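Local coordinates for D-alanyl-lipoteichoic acid synthetase (Streptococcus pneumoniae, PDB 3BMA), which probably takes part in attaching D-alanine to lipoteichoic acid during cell-wall biogenesis, as a membrane-associated member of the DltD family, at residues C[147-151]-C[163-167]; C[8-14]-C[34-39]. The protein carries 1 engineered substitution. All coordinates share one frame. Where two conformers were deposited one is given. Residue numbers count along the deposited sequence, not the author numbering.

Contact 1 (C[147-151]-C[163-167])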
loop_
_atom_site.group_PDB
_atom_site.type_symbol
_atom_site.label_atom_id
_atom_site.label_comp_id
_atom_site.label_asym_id
_atom_site.label_seq_id
_atom_site.Cartn_x
_atom_site.Cartn_y
_atom_site.Cartn_z
ATOM N N ALA C 147 -11.297 -23.061 -2.046
ATOM C CA ALA C 147 -10.402 -22.632 -0.973
ATOM C C ALA C 147 -10.223 -23.743 0.042
ATOM O O ALA C 147 -9.116 -23.963 0.537
ATOM C CB ALA C 147 -10.944 -21.389 -0.293
ATOM N N THR C 148 -11.326 -24.429 0.346
ATOM C CA THR C 148 -11.347 -25.562 1.271
ATOM C C THR C 148 -10.460 -26.688 0.750
ATOM O O THR C 148 -9.667 -27.252 1.501
ATOM C CB THR C 148 -12.791 -26.076 1.482
ATOM O OG1 THR C 148 -13.633 -24.984 1.872
ATOM C CG2 THR C 148 -12.849 -27.161 2.552
ATOM N N ARG C 149 -10.584 -26.990 -0.541
ATOM C CA ARG C 149 -9.759 -28.015 -1.177
ATOM C C ARG C 149 -8.280 -27.649 -1.203
ATOM O O ARG C 149 -7.430 -28.533 -1.125
ATOM C CB ARG C 149 -10.253 -28.314 -2.593
ATOM C CG ARG C 149 -11.602 -28.994 -2.632
ATOM C CD ARG C 149 -11.529 -30.418 -2.123
ATOM N NE ARG C 149 -11.237 -31.364 -3.193
ATOM C CZ ARG C 149 -10.856 -32.621 -2.992
ATOM N NH1 ARG C 149 -10.713 -33.087 -1.759
ATOM N NH2 ARG C 149 -10.619 -33.414 -4.026
ATOM N N LEU C 150 -7.984 -26.352 -1.301
ATOM C CA LEU C 150 -6.604 -25.860 -1.276
ATOM C C LEU C 150 -5.934 -26.038 0.083
ATOM O O LEU C 150 -4.778 -26.451 0.156
ATOM C CB LEU C 150 -6.528 -24.394 -1.713
ATOM C CG LEU C 150 -6.068 -24.096 -3.140
ATOM C CD1 LEU C 150 -6.030 -22.597 -3.351
ATOM C CD2 LEU C 150 -4.710 -24.702 -3.428
ATOM N N LEU C 151 -6.673 -25.746 1.151
ATOM C CA LEU C 151 -6.172 -25.904 2.520
ATOM C C LEU C 151 -6.060 -27.367 2.953
ATOM O O LEU C 151 -5.326 -27.681 3.888
ATOM C CB LEU C 151 -7.041 -25.123 3.507
ATOM C CG LEU C 151 -6.949 -23.595 3.451
ATOM C CD1 LEU C 151 -8.178 -22.966 4.061
ATOM C CD2 LEU C 151 -5.686 -23.076 4.131
ATOM N N VAL C 163 -6.916 -17.348 1.818
ATOM C CA VAL C 163 -7.562 -18.616 1.473
ATOM C C VAL C 163 -8.509 -19.088 2.593
ATOM O O VAL C 163 -9.626 -19.538 2.311
ATOM C CB VAL C 163 -6.508 -19.703 1.104
ATOM C CG1 VAL C 163 -7.172 -21.004 0.705
ATOM C CG2 VAL C 163 -5.623 -19.220 -0.043
ATOM N N GLN C 164 -8.071 -18.960 3.849
ATOM C CA GLN C 164 -8.901 -19.291 5.022
ATOM C C GLN C 164 -10.174 -18.450 5.127
ATOM O O GLN C 164 -11.219 -18.966 5.531
ATOM C CB GLN C 164 -8.109 -19.153 6.326
ATOM C CG GLN C 164 -7.226 -20.345 6.678
ATOM C CD GLN C 164 -6.365 -20.102 7.916
ATOM O OE1 GLN C 164 -6.037 -18.959 8.255
ATOM N NE2 GLN C 164 -5.991 -21.182 8.593
ATOM N N LYS C 165 -10.073 -17.164 4.782
ATOM C CA LYS C 165 -11.226 -16.251 4.748
ATOM C C LYS C 165 -12.264 -16.698 3.724
ATOM O O LYS C 165 -13.462 -16.679 4.000
ATOM C CB LYS C 165 -10.791 -14.814 4.446
ATOM C CG LYS C 165 -10.317 -14.035 5.659
ATOM C CD LYS C 165 -10.248 -12.542 5.375
ATOM C CE LYS C 165 -9.852 -11.762 6.624
ATOM N NZ LYS C 165 -9.907 -10.283 6.428
ATOM N N LEU C 166 -11.790 -17.103 2.549
ATOM C CA LEU C 166 -12.658 -17.625 1.499
ATOM C C LEU C 166 -13.303 -18.953 1.888
ATOM O O LEU C 166 -14.475 -19.179 1.593
ATOM C CB LEU C 166 -11.889 -17.774 0.184
ATOM C CG LEU C 166 -11.456 -16.509 -0.558
ATOM C CD1 LEU C 166 -10.877 -16.891 -1.906
ATOM C CD2 LEU C 166 -12.619 -15.554 -0.744
ATOM N N ALA C 167 -12.535 -19.808 2.561
ATOM C CA ALA C 167 -13.017 -21.108 3.031
ATOM C C ALA C 167 -14.088 -20.990 4.118
ATOM O O ALA C 167 -14.992 -21.820 4.189
ATOM C CB ALA C 167 -11.854 -21.948 3.529
#

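Contact 2 (C[8-14]-C[34-39])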
loop_
_atom_site.group_PDB
_atom_site.type_symbol
_atom_site.label_atom_id
_atom_site.label_comp_id
_atom_site.label_asym_id
_atom_site.label_seq_id
_atom_site.Cartn_x
_atom_site.Cartn_y
_atom_site.Cartn_z
ATOM N N HIS C 8 2.451 -10.033 -29.966
ATOM C CA HIS C 8 2.289 -10.543 -31.323
ATOM C C HIS C 8 2.638 -12.029 -31.359
ATOM O O HIS C 8 3.444 -12.510 -30.558
ATOM C CB HIS C 8 3.110 -9.748 -32.343
ATOM C CG HIS C 8 2.476 -9.685 -33.701
ATOM N ND1 HIS C 8 2.700 -10.635 -34.675
ATOM C CD2 HIS C 8 1.613 -8.792 -34.241
ATOM C CE1 HIS C 8 2.009 -10.325 -35.757
ATOM N NE2 HIS C 8 1.341 -9.211 -35.520
ATOM N N HIS C 9 2.029 -12.741 -32.300
ATOM C CA HIS C 9 1.983 -14.198 -32.269
ATOM C C HIS C 9 2.922 -14.864 -33.269
ATOM O O HIS C 9 3.014 -14.451 -34.426
ATOM C CB HIS C 9 0.545 -14.666 -32.508
ATOM C CG HIS C 9 -0.441 -14.101 -31.534
ATOM N ND1 HIS C 9 -0.760 -14.727 -30.349
ATOM C CD2 HIS C 9 -1.169 -12.959 -31.563
ATOM C CE1 HIS C 9 -1.645 -13.997 -29.692
ATOM N NE2 HIS C 9 -1.910 -12.920 -30.407
ATOM N N ASN C 10 3.618 -15.898 -32.804
ATOM C CA ASN C 10 4.412 -16.756 -33.672
ATOM C C ASN C 10 3.727 -18.113 -33.801
ATOM O O ASN C 10 3.558 -18.821 -32.808
ATOM C CB ASN C 10 5.833 -16.912 -33.122
ATOM C CG ASN C 10 6.710 -17.793 -33.995
ATOM O OD1 ASN C 10 7.266 -18.788 -33.527
ATOM N ND2 ASN C 10 6.840 -17.432 -35.267
ATOM N N LEU C 11 3.329 -18.460 -35.024
ATOM C CA LEU C 11 2.595 -19.699 -35.306
ATOM C C LEU C 11 3.409 -20.962 -35.002
ATOM O O LEU C 11 2.859 -21.959 -34.521
ATOM C CB LEU C 11 2.095 -19.699 -36.761
ATOM C CG LEU C 11 1.406 -20.918 -37.395
ATOM C CD1 LEU C 11 0.193 -21.369 -36.605
ATOM C CD2 LEU C 11 1.017 -20.625 -38.837
ATOM N N GLY C 12 4.713 -20.898 -35.272
ATOM C CA GLY C 12 5.633 -22.006 -35.026
ATOM C C GLY C 12 5.747 -22.405 -33.566
ATOM O O GLY C 12 5.689 -23.593 -33.243
ATOM N N ALA C 13 5.891 -21.408 -32.691
ATOM C CA ALA C 13 6.040 -21.626 -31.246
ATOM C C ALA C 13 4.770 -22.166 -30.601
ATOM O O ALA C 13 4.831 -22.940 -29.644
ATOM C CB ALA C 13 6.479 -20.346 -30.555
ATOM N N GLU C 14 3.626 -21.753 -31.141
ATOM C CA GLU C 14 2.321 -22.163 -30.631
ATOM C C GLU C 14 1.967 -23.603 -30.968
ATOM O O GLU C 14 1.331 -24.284 -30.167
ATOM C CB GLU C 14 1.242 -21.223 -31.145
ATOM C CG GLU C 14 1.359 -19.839 -30.564
ATOM C CD GLU C 14 0.602 -18.813 -31.359
ATOM O OE1 GLU C 14 -0.378 -19.180 -32.040
ATOM O OE2 GLU C 14 0.991 -17.634 -31.296
ATOM N N ARG C 34 -0.821 -17.447 -25.336
ATOM C CA ARG C 34 -0.283 -17.023 -26.633
ATOM C C ARG C 34 -1.015 -17.701 -27.793
ATOM O O ARG C 34 -1.388 -17.052 -28.773
ATOM C CB ARG C 34 1.211 -17.350 -26.693
ATOM C CG ARG C 34 1.996 -16.718 -27.827
ATOM C CD ARG C 34 3.464 -17.096 -27.683
ATOM N NE ARG C 34 4.261 -16.753 -28.861
ATOM C CZ ARG C 34 5.034 -15.674 -28.959
ATOM N NH1 ARG C 34 5.724 -15.456 -30.071
ATOM N NH2 ARG C 34 5.125 -14.810 -27.950
ATOM N N ALA C 35 -1.209 -19.015 -27.668
ATOM C CA ALA C 35 -1.876 -19.815 -28.697
ATOM C C ALA C 35 -3.386 -19.587 -28.742
ATOM O O ALA C 35 -3.957 -19.409 -29.820
ATOM C CB ALA C 35 -1.566 -21.286 -28.505
ATOM N N LEU C 36 -4.023 -19.571 -27.572
ATOM C CA LEU C 36 -5.479 -19.418 -27.477
ATOM C C LEU C 36 -6.006 -18.001 -27.768
ATOM O O LEU C 36 -7.221 -17.792 -27.812
ATOM C CB LEU C 36 -5.991 -19.926 -26.122
ATOM C CG LEU C 36 -5.773 -21.417 -25.821
ATOM C CD1 LEU C 36 -6.087 -21.742 -24.370
ATOM C CD2 LEU C 36 -6.574 -22.307 -26.743
ATOM N N SER C 37 -5.103 -17.043 -27.972
ATOM C CA SER C 37 -5.483 -15.664 -28.304
ATOM C C SER C 37 -5.068 -15.223 -29.716
ATOM O O SER C 37 -5.288 -14.068 -30.092
ATOM C CB SER C 37 -4.925 -14.684 -27.265
ATOM O OG SER C 37 -3.511 -14.771 -27.203
ATOM N N ASP C 38 -4.471 -16.139 -30.480
ATOM C CA ASP C 38 -4.086 -15.885 -31.872
ATOM C C ASP C 38 -5.333 -15.720 -32.750
ATOM O O ASP C 38 -6.161 -16.633 -32.825
ATOM C CB ASP C 38 -3.211 -17.034 -32.402
ATOM C CG ASP C 38 -2.395 -16.651 -33.647
ATOM O OD1 ASP C 38 -1.361 -17.302 -33.886
ATOM O OD2 ASP C 38 -2.762 -15.713 -34.389
ATOM N N PRO C 39 -5.481 -14.545 -33.398
ATOM C CA PRO C 39 -6.602 -14.329 -34.317
ATOM C C PRO C 39 -6.449 -15.051 -35.660
ATOM O O PRO C 39 -7.448 -15.306 -36.332
ATOM C CB PRO C 39 -6.598 -12.806 -34.534
ATOM C CG PRO C 39 -5.624 -12.245 -33.531
ATOM C CD PRO C 39 -4.644 -13.338 -33.285
#

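Contact 1 (C[147-151]-C[163-167])
The axes of segments 147-151 and 163-167 approach to 8.6 Å, a closeness consistent with the small side chains of Ala147 and Ala167, whose CA atoms are 5.0 Å apart. Ala147 is the central bump on its side: its methyl lies in a shallow hollow floored by the backbone, with CB 3.5 Å from Val163 O and 3.6 Å from Ala167 N, and bordered by Leu166 CB at 3.8 Å and Ala167 CB at 4.0 Å. Because Val163 O and Ala167 N are hydrogen-bonded to each other within the helix, the methyl touches a backbone already satisfied. The reciprocal bump comes from Val163 on the other helix. Its CG1 enters the recess between Ala147, Leu150 and Leu151, 3.9 Å from Ala147 CB, 4.2 Å from Leu150 CB and 3.8 Å from Leu151 CG. One turn on, the methyl of Ala167 fits between Thr148 and Leu151, CB lying 3.9 Å from both Thr148 OG1 and Leu151 CD1. Thr148 OG1 has its hydrogen bond with Gln144 O. Leu151 lies along the outer margin, its CD1 3.8 Å from Gln164 CG. No hydrogen bond crosses the interface; it is made by van der Waals fit. Beyond the two segments, Leu130, Phe133 and Leu134 of helix 127-136 meet Val163 and Leu166, extending the apolar core. The helix directions differ by 130°, so the pair is splayed well away from antiparallel. The arrangement is that of a helix-loop-helix unit, with consecutive helices 141-153 and 160-167 turned back on each other and locked by interdigitating small and branched side chains.

Contact 2 (C[8-14]-C[34-39])
His9 ND1 donates a weak hydrogen bond to Arg34 O, 2.9 Å long but bent to 126°, the sole hydrogen bond between segments 8-14 and 34-39. Two acidic groups crowd beside it: Glu14 OE1 and Asp38 OD1 are 2.8 Å apart, two acceptors with no hydrogen bond between them. Asp38 OD2 accepts from Asn40 N. Glu14 OE2 is near the positive charge of Arg34, 4.2 Å from its NE, yet well out of the guanidinium plane, so no salt bridge forms. Asn10 N-caps helix 11-18, its OD1 accepting from Ala13 N at 3.1 Å. Outward from these groups, the His9 ring lies against the turn that follows helix 29-36. Asp38 CA sits over one face in a CH-pi contact, 3.8 Å from the ring centroid; Ser37 OG, hydrogen-bonded with Val33 O, merely lies near the edge, 3.2 Å from His9 CE1. The Arg34 side chain reaches back along the extended backbone of residues 8-10, NH1 lying 3.4 Å from Asn10 CB. Glu14 CB and Ala35 CB touch at 3.9 Å. Phe43 packs against Glu14, Ala35 and Leu36, so the N-terminal helix and helix 29-36 both rest on strand 43-47, the first of the parallel sheet in chain order.

In the fold
From the N terminus the chain runs through helices 11-18, 23-27 and 29-36, and contact 2 closes this mostly helical opening loop by bringing the end of the third helix back to the start of the first. Strand 43-47 follows, next to 72-76 and 101-105 in the parallel sheet. After strand 101-105 the chain enters a long, mostly helical excursion before strand 291-296, and contact 1 closes a short loop within it. The two contacts are therefore in series, neither nested nor crossed. Their centres lie 35 Å apart and their nearest atoms about 21 Å: contact 2 packs N-terminal helices against strand 43-47, at the periphery of a sheet domain consistent with an SGNH-hydrolase-like fold, while contact 1 belongs to the helical excursion.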